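Local coordinates for protein toll (Drosophila melanogaster, PDB 4LXR), which serves as the receptor for cleaved, activated Spätzle, switching on Toll signalling in innate immunity and in dorsal-ventral patterning of the embryo, at residues H85-I88 and A89-L92; M112-T115 and R116-D120; H164-D167 and D168-N171. All coordinates share one frame; numbering follows the deposited sequence.

Contact 1: residues H85-I88 and A89-L92; sequences HTPI and ASIL
The carbonyl oxygen of Ile88 meets the backbone of the following turn twice. Leu92 N approaches Ile88 O to 3.2 Å, nearly straight (166° at the hydrogen), whereas the bond from Ile91 N to the same oxygen is bent and weak. One residue earlier, Ser90 N is hydrogen-bonded to Pro87 O at 3.0 Å. The methyl of Thr86 lies trans to its own backbone N (OG1 chi1 -68°), which brings Thr86 CG2 within 3.7 Å of Ser90 CB, and Ile88 CG2 stands 4.4 Å from Leu92 CG in a looser apolar contact. This is the opening turn of helix 88-94, a short helix that links strand 74-78 to the next strands in the N-terminal part of the leucine-rich-repeat ectodomain of Toll. Farther out, the buried Ile88 and Leu92 pack on Met77 and Val75 of strand 74-78, so that this side of the helix faces that strand. On another side, Ser90 OG is hydrogen-bonded to Arg121 NH2, and the Ala89 side chain touches Arg121 as well, while Pro87 rests on Asp120.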
ATOM      1  N   HIS A  85      43.304 -36.140  -0.024  1.00 27.07           N
ATOM      2  CA  HIS A  85      43.010 -37.529   0.302  1.00 35.01           C
ATOM      3  C   HIS A  85      42.726 -37.696   1.790  1.00 32.97           C
ATOM      4  O   HIS A  85      43.038 -38.723   2.381  1.00 40.53           O
ATOM      5  CB  HIS A  85      44.181 -38.408  -0.127  1.00 43.20           C
ATOM      6  CG  HIS A  85      44.456 -38.347  -1.595  1.00 54.27           C
ATOM      7  ND1 HIS A  85      43.448 -38.374  -2.539  1.00 58.56           N
ATOM      8  CD2 HIS A  85      45.615 -38.235  -2.284  1.00 58.70           C
ATOM      9  CE1 HIS A  85      43.978 -38.299  -3.747  1.00 64.75           C
ATOM     10  NE2 HIS A  85      45.292 -38.214  -3.620  1.00 66.55           N
ATOM     11  N   THR A  86      42.130 -36.662   2.376  1.00 28.38           N
ATOM     12  CA  THR A  86      41.798 -36.610   3.789  1.00 29.68           C
ATOM     13  C   THR A  86      40.271 -36.502   3.951  1.00 27.70           C
ATOM     14  O   THR A  86      39.626 -35.760   3.229  1.00 30.24           O
ATOM     15  CB  THR A  86      42.471 -35.369   4.414  1.00 32.36           C
ATOM     16  OG1 THR A  86      43.892 -35.554   4.415  1.00 39.47           O
ATOM     17  CG2 THR A  86      41.972 -35.107   5.828  1.00 29.52           C
ATOM     18  N   PRO A  87      39.688 -37.256   4.892  1.00 28.12           N
ATOM     19  CA  PRO A  87      38.240 -37.122   5.123  1.00 21.57           C
ATOM     20  C   PRO A  87      37.861 -35.725   5.677  1.00 24.40           C
ATOM     21  O   PRO A  87      38.645 -35.122   6.417  1.00 24.62           O
ATOM     22  CB  PRO A  87      37.947 -38.206   6.160  1.00 21.88           C
ATOM     23  CG  PRO A  87      39.093 -39.296   5.897  1.00 22.42           C
ATOM     24  CD  PRO A  87      40.288 -38.437   5.557  1.00 23.38           C
ATOM     25  N   ILE A  88      36.676 -35.226   5.317  1.00 29.02           N
ATOM     26  CA  ILE A  88      36.182 -33.947   5.845  1.00 23.69           C
ATOM     27  C   ILE A  88      36.028 -34.109   7.349  1.00 30.87           C
ATOM     28  O   ILE A  88      36.206 -33.149   8.099  1.00 26.90           O
ATOM     29  CB  ILE A  88      34.862 -33.499   5.159  1.00 22.47           C
ATOM     30  CG1 ILE A  88      35.129 -33.141   3.694  1.00 21.14           C
ATOM     31  CG2 ILE A  88      34.212 -32.256   5.858  1.00 20.02           C
ATOM     32  CD1 ILE A  88      33.873 -33.086   2.812  1.00 18.61           C
ATOM     33  N   ALA A  89      35.762 -35.345   7.789  1.00 23.65           N
ATOM     34  CA  ALA A  89      35.618 -35.630   9.221  1.00 25.60           C
ATOM     35  C   ALA A  89      36.863 -35.217  10.012  1.00 36.24           C
ATOM     36  O   ALA A  89      36.767 -34.848  11.178  1.00 36.12           O
ATOM     37  CB  ALA A  89      35.315 -37.113   9.455  1.00 25.46           C
ATOM     38  N   SER A  90      38.032 -35.282   9.375  1.00 34.83           N
ATOM     39  CA  SER A  90      39.267 -34.852  10.021  1.00 27.56           C
ATOM     40  C   SER A  90      39.321 -33.341  10.296  1.00 31.94           C
ATOM     41  O   SER A  90      39.858 -32.913  11.314  1.00 36.16           O
ATOM     42  CB  SER A  90      40.478 -35.304   9.209  1.00 28.20           C
ATOM     43  OG  SER A  90      40.637 -36.709   9.321  1.00 30.73           O
ATOM     44  N   ILE A  91      38.772 -32.532   9.399  1.00 32.02           N
ATOM     45  CA  ILE A  91      38.625 -31.104   9.696  1.00 38.01           C
ATOM     46  C   ILE A  91      37.683 -30.915  10.890  1.00 40.06           C
ATOM     47  O   ILE A  91      37.997 -30.180  11.835  1.00 35.95           O
ATOM     48  CB  ILE A  91      38.110 -30.307   8.478  1.00 31.94           C
ATOM     49  CG1 ILE A  91      39.198 -30.235   7.408  1.00 30.35           C
ATOM     50  CG2 ILE A  91      37.689 -28.902   8.897  1.00 33.92           C
ATOM     51  CD1 ILE A  91      38.654 -30.119   6.005  1.00 27.39           C
ATOM     52  N   LEU A  92      36.551 -31.615  10.864  1.00 32.83           N
ATOM     53  CA  LEU A  92      35.576 -31.528  11.951  1.00 31.30           C
ATOM     54  C   LEU A  92      36.136 -32.039  13.294  1.00 35.30           C
ATOM     55  O   LEU A  92      35.879 -31.426  14.348  1.00 38.99           O
ATOM     56  CB  LEU A  92      34.259 -32.226  11.573  1.00 31.21           C
ATOM     57  CG  LEU A  92      33.613 -31.821  10.237  1.00 30.07           C
ATOM     58  CD1 LEU A  92      32.200 -32.371  10.084  1.00 25.34           C
ATOM     59  CD2 LEU A  92      33.618 -30.319  10.026  1.00 35.29           C
TER

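Contact 2: residues M112-T115 and R116-D120; sequences MNIT and RQHLD. With NAG (2-acetamido-2-deoxy-beta-D-glucopyranose), chain I.
The hydroxyl of Thr115 sits over the middle of the His118 imidazole, with OG1 3.4 Å above the ring plane. The two belong to one tight turn in the loop that leads from strand 102-106 to strand 127-131 of the leucine-rich-repeat ectodomain, where residues 117-119 form a short 3-10 segment. Thr115 O opens that segment by accepting His118 N at 3.0 Å; OG1 receives a weak bond from the same N-H. Thr115 keeps its hydroxyl between the backbone N and the carbonyl carbon (chi1 70°), a rotamer that turns OG1 back over the turn and the ring. The imidazole rim is occupied as well: Met112 SD approaches in plane, 4.7 Å from the centroid of the His118 ring, and Ile114 CG1 comes to 3.6 Å from His118 ND1. His118 NE2 is held by the carbonyl of Gly84, which together with the packing fixes the rotation of the ring. Asn113 directs its side chain away from the turn and is covalently joined through ND2 to an N-acetylglucosamine, while its OD1 is hydrogen-bonded to His137 N and Thr136 OG1. A water bridges two side chains of the turn, 2.8 Å from Thr115 OG1 and accepting from Gln117 NE2 at 2.7 Å.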
ATOM      1  N   MET A 112      39.709 -30.136  -6.605  1.00 29.91           N
ATOM      2  CA  MET A 112      39.646 -31.530  -7.046  1.00 33.82           C
ATOM      3  C   MET A 112      38.169 -31.953  -7.131  1.00 34.53           C
ATOM      4  O   MET A 112      37.267 -31.195  -6.746  1.00 28.87           O
ATOM      5  CB  MET A 112      40.377 -32.438  -6.047  1.00 28.59           C
ATOM      6  CG  MET A 112      39.665 -32.553  -4.686  1.00 28.29           C
ATOM      7  SD  MET A 112      40.605 -33.426  -3.397  1.00 34.79           S
ATOM      8  CE  MET A 112      40.512 -35.148  -3.973  1.00 21.69           C
ATOM      9  N   ASN A 113      37.922 -33.152  -7.647  1.00 27.95           N
ATOM     10  CA  ASN A 113      36.586 -33.772  -7.610  1.00 21.05           C
ATOM     11  C   ASN A 113      36.316 -34.367  -6.225  1.00 19.66           C
ATOM     12  O   ASN A 113      37.244 -34.797  -5.540  1.00 21.19           O
ATOM     13  CB  ASN A 113      36.493 -34.891  -8.668  1.00 25.04           C
ATOM     14  CG  ASN A 113      36.548 -34.366 -10.109  1.00 29.71           C
ATOM     15  OD1 ASN A 113      35.867 -33.397 -10.446  1.00 36.35           O
ATOM     16  ND2 ASN A 113      37.358 -35.010 -10.960  1.00 56.96           N
ATOM     17  N   ILE A 114      35.055 -34.402  -5.801  1.00 18.39           N
ATOM     18  CA  ILE A 114      34.716 -35.050  -4.530  1.00 19.02           C
ATOM     19  C   ILE A 114      34.908 -36.574  -4.598  1.00 25.17           C
ATOM     20  O   ILE A 114      34.747 -37.183  -5.658  1.00 24.83           O
ATOM     21  CB  ILE A 114      33.256 -34.663  -4.065  1.00 19.59           C
ATOM     22  CG1 ILE A 114      33.062 -34.877  -2.562  1.00 22.69           C
ATOM     23  CG2 ILE A 114      32.218 -35.376  -4.896  1.00 16.94           C
ATOM     24  CD1 ILE A 114      31.719 -34.316  -2.023  1.00 16.69           C
ATOM     25  N   THR A 115      35.278 -37.188  -3.477  1.00 23.18           N
ATOM     26  CA  THR A 115      35.481 -38.627  -3.452  1.00 22.92           C
ATOM     27  C   THR A 115      34.727 -39.259  -2.295  1.00 27.97           C
ATOM     28  O   THR A 115      34.372 -38.586  -1.324  1.00 22.31           O
ATOM     29  CB  THR A 115      36.976 -39.021  -3.278  1.00 29.00           C
ATOM     30  OG1 THR A 115      37.398 -38.693  -1.949  1.00 30.26           O
ATOM     31  CG2 THR A 115      37.883 -38.327  -4.304  1.00 27.32           C
ATOM     32  N   ARG A 116      34.536 -40.570  -2.393  1.00 18.43           N
ATOM     33  CA  ARG A 116      33.992 -41.370  -1.307  1.00 20.30           C
ATOM     34  C   ARG A 116      34.799 -41.201  -0.010  1.00 22.41           C
ATOM     35  O   ARG A 116      34.230 -41.090   1.078  1.00 22.95           O
ATOM     36  CB  ARG A 116      33.939 -42.846  -1.717  1.00 18.74           C
ATOM     37  CG  ARG A 116      33.337 -43.742  -0.664  1.00 19.32           C
ATOM     38  CD  ARG A 116      33.713 -45.201  -0.885  1.00 33.27           C
ATOM     39  NE  ARG A 116      35.087 -45.457  -0.453  1.00 47.84           N
ATOM     40  CZ  ARG A 116      35.821 -46.504  -0.826  1.00 43.48           C
ATOM     41  NH1 ARG A 116      37.067 -46.631  -0.367  1.00 45.79           N
ATOM     42  NH2 ARG A 116      35.322 -47.413  -1.659  1.00 28.46           N
ATOM     43  N   GLN A 117      36.122 -41.180  -0.118  1.00 20.12           N
ATOM     44  CA  GLN A 117      36.956 -40.927   1.062  1.00 20.78           C
ATOM     45  C   GLN A 117      36.567 -39.659   1.846  1.00 19.79           C
ATOM     46  O   GLN A 117      36.649 -39.624   3.075  1.00 27.62           O
ATOM     47  CB  GLN A 117      38.435 -40.863   0.671  1.00 22.63           C
ATOM     48  CG  GLN A 117      39.367 -40.686   1.867  1.00 33.00           C
ATOM     49  CD  GLN A 117      40.835 -40.732   1.479  1.00 44.13           C
ATOM     50  OE1 GLN A 117      41.683 -41.184   2.253  1.00 50.02           O
ATOM     51  NE2 GLN A 117      41.141 -40.258   0.279  1.00 49.03           N
ATOM     52  N   HIS A 118      36.116 -38.627   1.144  1.00 28.25           N
ATOM     53  CA  HIS A 118      35.746 -37.376   1.811  1.00 22.61           C
ATOM     54  C   HIS A 118      34.652 -37.561   2.858  1.00 29.22           C
ATOM     55  O   HIS A 118      34.533 -36.759   3.793  1.00 19.21           O
ATOM     56  CB  HIS A 118      35.355 -36.316   0.780  1.00 23.21           C
ATOM     57  CG  HIS A 118      36.515 -35.813  -0.021  1.00 29.52           C
ATOM     58  ND1 HIS A 118      36.398 -35.404  -1.331  1.00 25.75           N
ATOM     59  CD2 HIS A 118      37.824 -35.668   0.304  1.00 24.91           C
ATOM     60  CE1 HIS A 118      37.579 -35.004  -1.773  1.00 20.94           C
ATOM     61  NE2 HIS A 118      38.461 -35.155  -0.802  1.00 20.22           N
ATOM     62  N   LEU A 119      33.878 -38.636   2.741  1.00 20.71           N
ATOM     63  CA  LEU A 119      32.790 -38.857   3.690  1.00 20.89           C
ATOM     64  C   LEU A 119      33.073 -39.960   4.705  1.00 24.97           C
ATOM     65  O   LEU A 119      32.179 -40.328   5.463  1.00 27.53           O
ATOM     66  CB  LEU A 119      31.462 -39.120   2.959  1.00 18.68           C
ATOM     67  CG  LEU A 119      30.846 -37.956   2.172  1.00 26.05           C
ATOM     68  CD1 LEU A 119      29.625 -38.443   1.417  1.00 16.88           C
ATOM     69  CD2 LEU A 119      30.456 -36.776   3.104  1.00 17.70           C
ATOM     70  N   ASP A 120      34.303 -40.490   4.720  1.00 24.83           N
ATOM     71  CA  ASP A 120      34.706 -41.442   5.760  1.00 24.11           C
ATOM     72  C   ASP A 120      34.362 -40.888   7.157  1.00 25.17           C
ATOM     73  O   ASP A 120      34.520 -39.686   7.406  1.00 21.37           O
ATOM     74  CB  ASP A 120      36.211 -41.734   5.693  1.00 22.12           C
ATOM     75  CG  ASP A 120      36.604 -42.631   4.503  1.00 30.06           C
ATOM     76  OD1 ASP A 120      35.721 -43.154   3.783  1.00 25.30           O
ATOM     77  OD2 ASP A 120      37.822 -42.825   4.297  1.00 32.45           O
TER
HETATM   78  C1  NAG I2012      36.936 -34.900 -12.347  1.00 53.06           C
HETATM   79  C2  NAG I2012      38.184 -34.160 -12.849  1.00 55.19           C
HETATM   80  C3  NAG I2012      38.210 -34.103 -14.385  1.00 63.57           C
HETATM   81  C4  NAG I2012      37.936 -35.466 -15.013  1.00 63.70           C
HETATM   82  C5  NAG I2012      36.681 -36.086 -14.416  1.00 61.25           C
HETATM   83  C6  NAG I2012      36.409 -37.482 -14.935  1.00 64.29           C
HETATM   84  C7  NAG I2012      39.197 -32.348 -11.524  1.00 58.08           C
HETATM   85  C8  NAG I2012      40.331 -33.295 -11.253  1.00 57.26           C
HETATM   86  N2  NAG I2012      38.213 -32.815 -12.298  1.00 57.35           N
HETATM   87  O3  NAG I2012      39.483 -33.629 -14.812  1.00 60.41           O
HETATM   88  O4  NAG I2012      37.744 -35.324 -16.417  1.00 61.69           O
HETATM   89  O5  NAG I2012      36.837 -36.182 -12.994  1.00 63.98           O
HETATM   90  O6  NAG I2012      36.595 -38.477 -13.934  1.00 67.02           O
HETATM   91  O7  NAG I2012      39.176 -31.208 -11.067  1.00 52.86           O
HETATM   92  O   HOH W   1      40.178 -38.573  -1.646  1.00 42.99           O

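Contact 3: residues H164-D167 and D168-N171; sequences HLFD and DLEN
A single water molecule joins Leu165 to Asp168: it accepts the N-H of Asp168 at 2.8 Å between the water and Asp168 N, and lies 2.6 Å from Leu165 O. Beside this bridge the backbone closes on itself through Leu169 N and Phe166 O, 3.3 Å apart and almost straight at 170°. That bond closes a type I beta turn from Phe166 to Leu169, and Leu169 is in its turn the centre of an inverse gamma turn. The pair of turns belongs to the loop between strands 151-155 and 174-176, where one leucine-rich repeat of the ectodomain passes into the next. Leu169 sets its CG trans to the carbonyl carbon (chi1 -51°), which carries Leu169 CD1 back to 3.9 Å from Phe166 CD1, approaching the ring obliquely, and to 3.8 Å from Leu165 O. Leu165 CD2 covers one ring face of Phe166 off centre, and Phe177, Ile189 and Met193 pack around the same phenylalanine. On the polar side, Asp168 OD1 forms a salt bridge with Arg147 NH2, an arginine that also pairs with Glu170, and OD2 accepts Asp145 N. With an alanine here, Asp145 N would probably lose its acceptor and Arg147 one of its carboxylate partners.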
ATOM      1  N   HIS A 164      24.138 -46.985  -9.281  1.00 20.45           N
ATOM      2  CA  HIS A 164      24.752 -47.521  -8.068  1.00 23.94           C
ATOM      3  C   HIS A 164      25.018 -46.476  -6.980  1.00 19.84           C
ATOM      4  O   HIS A 164      25.402 -46.828  -5.865  1.00 23.47           O
ATOM      5  CB  HIS A 164      25.974 -48.438  -8.363  1.00 27.21           C
ATOM      6  CG  HIS A 164      27.222 -47.724  -8.808  1.00 25.92           C
ATOM      7  ND1 HIS A 164      27.604 -47.640 -10.137  1.00 28.56           N
ATOM      8  CD2 HIS A 164      28.218 -47.139  -8.097  1.00 29.65           C
ATOM      9  CE1 HIS A 164      28.761 -47.006 -10.224  1.00 27.02           C
ATOM     10  NE2 HIS A 164      29.155 -46.686  -9.000  1.00 20.98           N
ATOM     11  N   LEU A 165      24.750 -45.205  -7.292  1.00 18.42           N
ATOM     12  CA  LEU A 165      24.873 -44.127  -6.315  1.00 19.47           C
ATOM     13  C   LEU A 165      23.894 -44.382  -5.197  1.00 25.87           C
ATOM     14  O   LEU A 165      24.185 -44.098  -4.030  1.00 22.61           O
ATOM     15  CB  LEU A 165      24.607 -42.755  -6.949  1.00 20.97           C
ATOM     16  CG  LEU A 165      24.675 -41.530  -6.010  1.00 21.43           C
ATOM     17  CD1 LEU A 165      26.128 -41.086  -5.691  1.00 17.74           C
ATOM     18  CD2 LEU A 165      23.910 -40.389  -6.594  1.00 17.34           C
ATOM     19  N   PHE A 166      22.753 -44.969  -5.560  1.00 17.61           N
ATOM     20  CA  PHE A 166      21.655 -45.202  -4.629  1.00 21.40           C
ATOM     21  C   PHE A 166      21.689 -46.514  -3.859  1.00 21.67           C
ATOM     22  O   PHE A 166      20.775 -46.781  -3.056  1.00 21.28           O
ATOM     23  CB  PHE A 166      20.317 -45.069  -5.379  1.00 25.61           C
ATOM     24  CG  PHE A 166      20.197 -43.776  -6.152  1.00 20.21           C
ATOM     25  CD1 PHE A 166      19.728 -42.627  -5.532  1.00 20.91           C
ATOM     26  CD2 PHE A 166      20.583 -43.705  -7.481  1.00 17.26           C
ATOM     27  CE1 PHE A 166      19.628 -41.431  -6.231  1.00 19.25           C
ATOM     28  CE2 PHE A 166      20.494 -42.513  -8.181  1.00 29.10           C
ATOM     29  CZ  PHE A 166      20.000 -41.366  -7.546  1.00 20.51           C
ATOM     30  N   ASP A 167      22.737 -47.314  -4.071  1.00 21.35           N
ATOM     31  CA  ASP A 167      22.854 -48.659  -3.470  1.00 19.63           C
ATOM     32  C   ASP A 167      22.582 -48.694  -1.956  1.00 22.27           C
ATOM     33  O   ASP A 167      21.885 -49.573  -1.476  1.00 21.84           O
ATOM     34  CB  ASP A 167      24.256 -49.266  -3.744  1.00 34.49           C
ATOM     35  CG  ASP A 167      24.323 -50.085  -5.049  1.00 31.65           C
ATOM     36  OD1 ASP A 167      23.382 -49.996  -5.861  1.00 25.37           O
ATOM     37  OD2 ASP A 167      25.329 -50.813  -5.263  1.00 28.58           O
ATOM     38  N   ASP A 168      23.124 -47.738  -1.200  1.00 23.66           N
ATOM     39  CA  ASP A 168      23.046 -47.831   0.267  1.00 21.41           C
ATOM     40  C   ASP A 168      22.083 -46.819   0.920  1.00 29.30           C
ATOM     41  O   ASP A 168      22.090 -46.625   2.146  1.00 33.15           O
ATOM     42  CB  ASP A 168      24.455 -47.709   0.859  1.00 23.08           C
ATOM     43  CG  ASP A 168      25.382 -48.835   0.394  1.00 28.93           C
ATOM     44  OD1 ASP A 168      24.907 -49.983   0.260  1.00 28.03           O
ATOM     45  OD2 ASP A 168      26.572 -48.573   0.145  1.00 26.40           O
ATOM     46  N   LEU A 169      21.239 -46.190   0.108  1.00 22.99           N
ATOM     47  CA  LEU A 169      20.384 -45.101   0.606  1.00 18.18           C
ATOM     48  C   LEU A 169      19.007 -45.608   1.043  1.00 18.72           C
ATOM     49  O   LEU A 169      17.978 -45.117   0.598  1.00 20.52           O
ATOM     50  CB  LEU A 169      20.259 -44.020  -0.462  1.00 17.40           C
ATOM     51  CG  LEU A 169      21.617 -43.576  -1.005  1.00 24.12           C
ATOM     52  CD1 LEU A 169      21.459 -42.442  -2.003  1.00 20.40           C
ATOM     53  CD2 LEU A 169      22.552 -43.185   0.129  1.00 25.40           C
ATOM     54  N   GLU A 170      18.999 -46.616   1.902  1.00 20.65           N
ATOM     55  CA  GLU A 170      17.760 -47.292   2.276  1.00 21.69           C
ATOM     56  C   GLU A 170      16.893 -46.388   3.146  1.00 27.19           C
ATOM     57  O   GLU A 170      15.684 -46.589   3.254  1.00 24.99           O
ATOM     58  CB  GLU A 170      18.068 -48.591   3.039  1.00 21.41           C
ATOM     59  CG  GLU A 170      18.812 -48.345   4.350  1.00 43.10           C
ATOM     60  CD  GLU A 170      19.474 -49.602   4.910  1.00 49.25           C
ATOM     61  OE1 GLU A 170      19.793 -50.505   4.117  1.00 53.61           O
ATOM     62  OE2 GLU A 170      19.669 -49.687   6.141  1.00 50.20           O
ATOM     63  N   ASN A 171      17.507 -45.403   3.792  1.00 23.25           N
ATOM     64  CA  ASN A 171      16.710 -44.501   4.607  1.00 26.93           C
ATOM     65  C   ASN A 171      16.269 -43.226   3.920  1.00 21.10           C
ATOM     66  O   ASN A 171      15.548 -42.434   4.518  1.00 28.22           O
ATOM     67  CB  ASN A 171      17.374 -44.224   5.955  1.00 29.48           C
ATOM     68  CG  ASN A 171      16.965 -45.251   7.005  1.00 38.50           C
ATOM     69  OD1 ASN A 171      15.774 -45.547   7.159  1.00 39.94           O
ATOM     70  ND2 ASN A 171      17.943 -45.824   7.699  1.00 33.40           N
TER
HETATM   71  O   HOH W   2      24.652 -45.418  -1.788  1.00 15.05           O

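How the contacts relate
The three contacts follow one another along the chain, each in a connection between successive strands of the N-terminal leucine-rich-repeat solenoid, and all lie far from the chain's centre, on the same side of it. Contacts 1 and 2 are direct neighbours, their centres about 9 Å apart; a probable hydrogen bond links Ile88 N to His118 O (3.0 Å), and Ala89 CB packs against Asp120 O, tying helix 88-94 to the next 3-10 turn. Contact 3 stands apart, its centre about 17 Å from that of contact 2 and about 22 Å from that of contact 1, with no touch. A helical turn, a 3-10 segment and a beta turn thus occupy corresponding connections between strands in the stacked coils of the receptor.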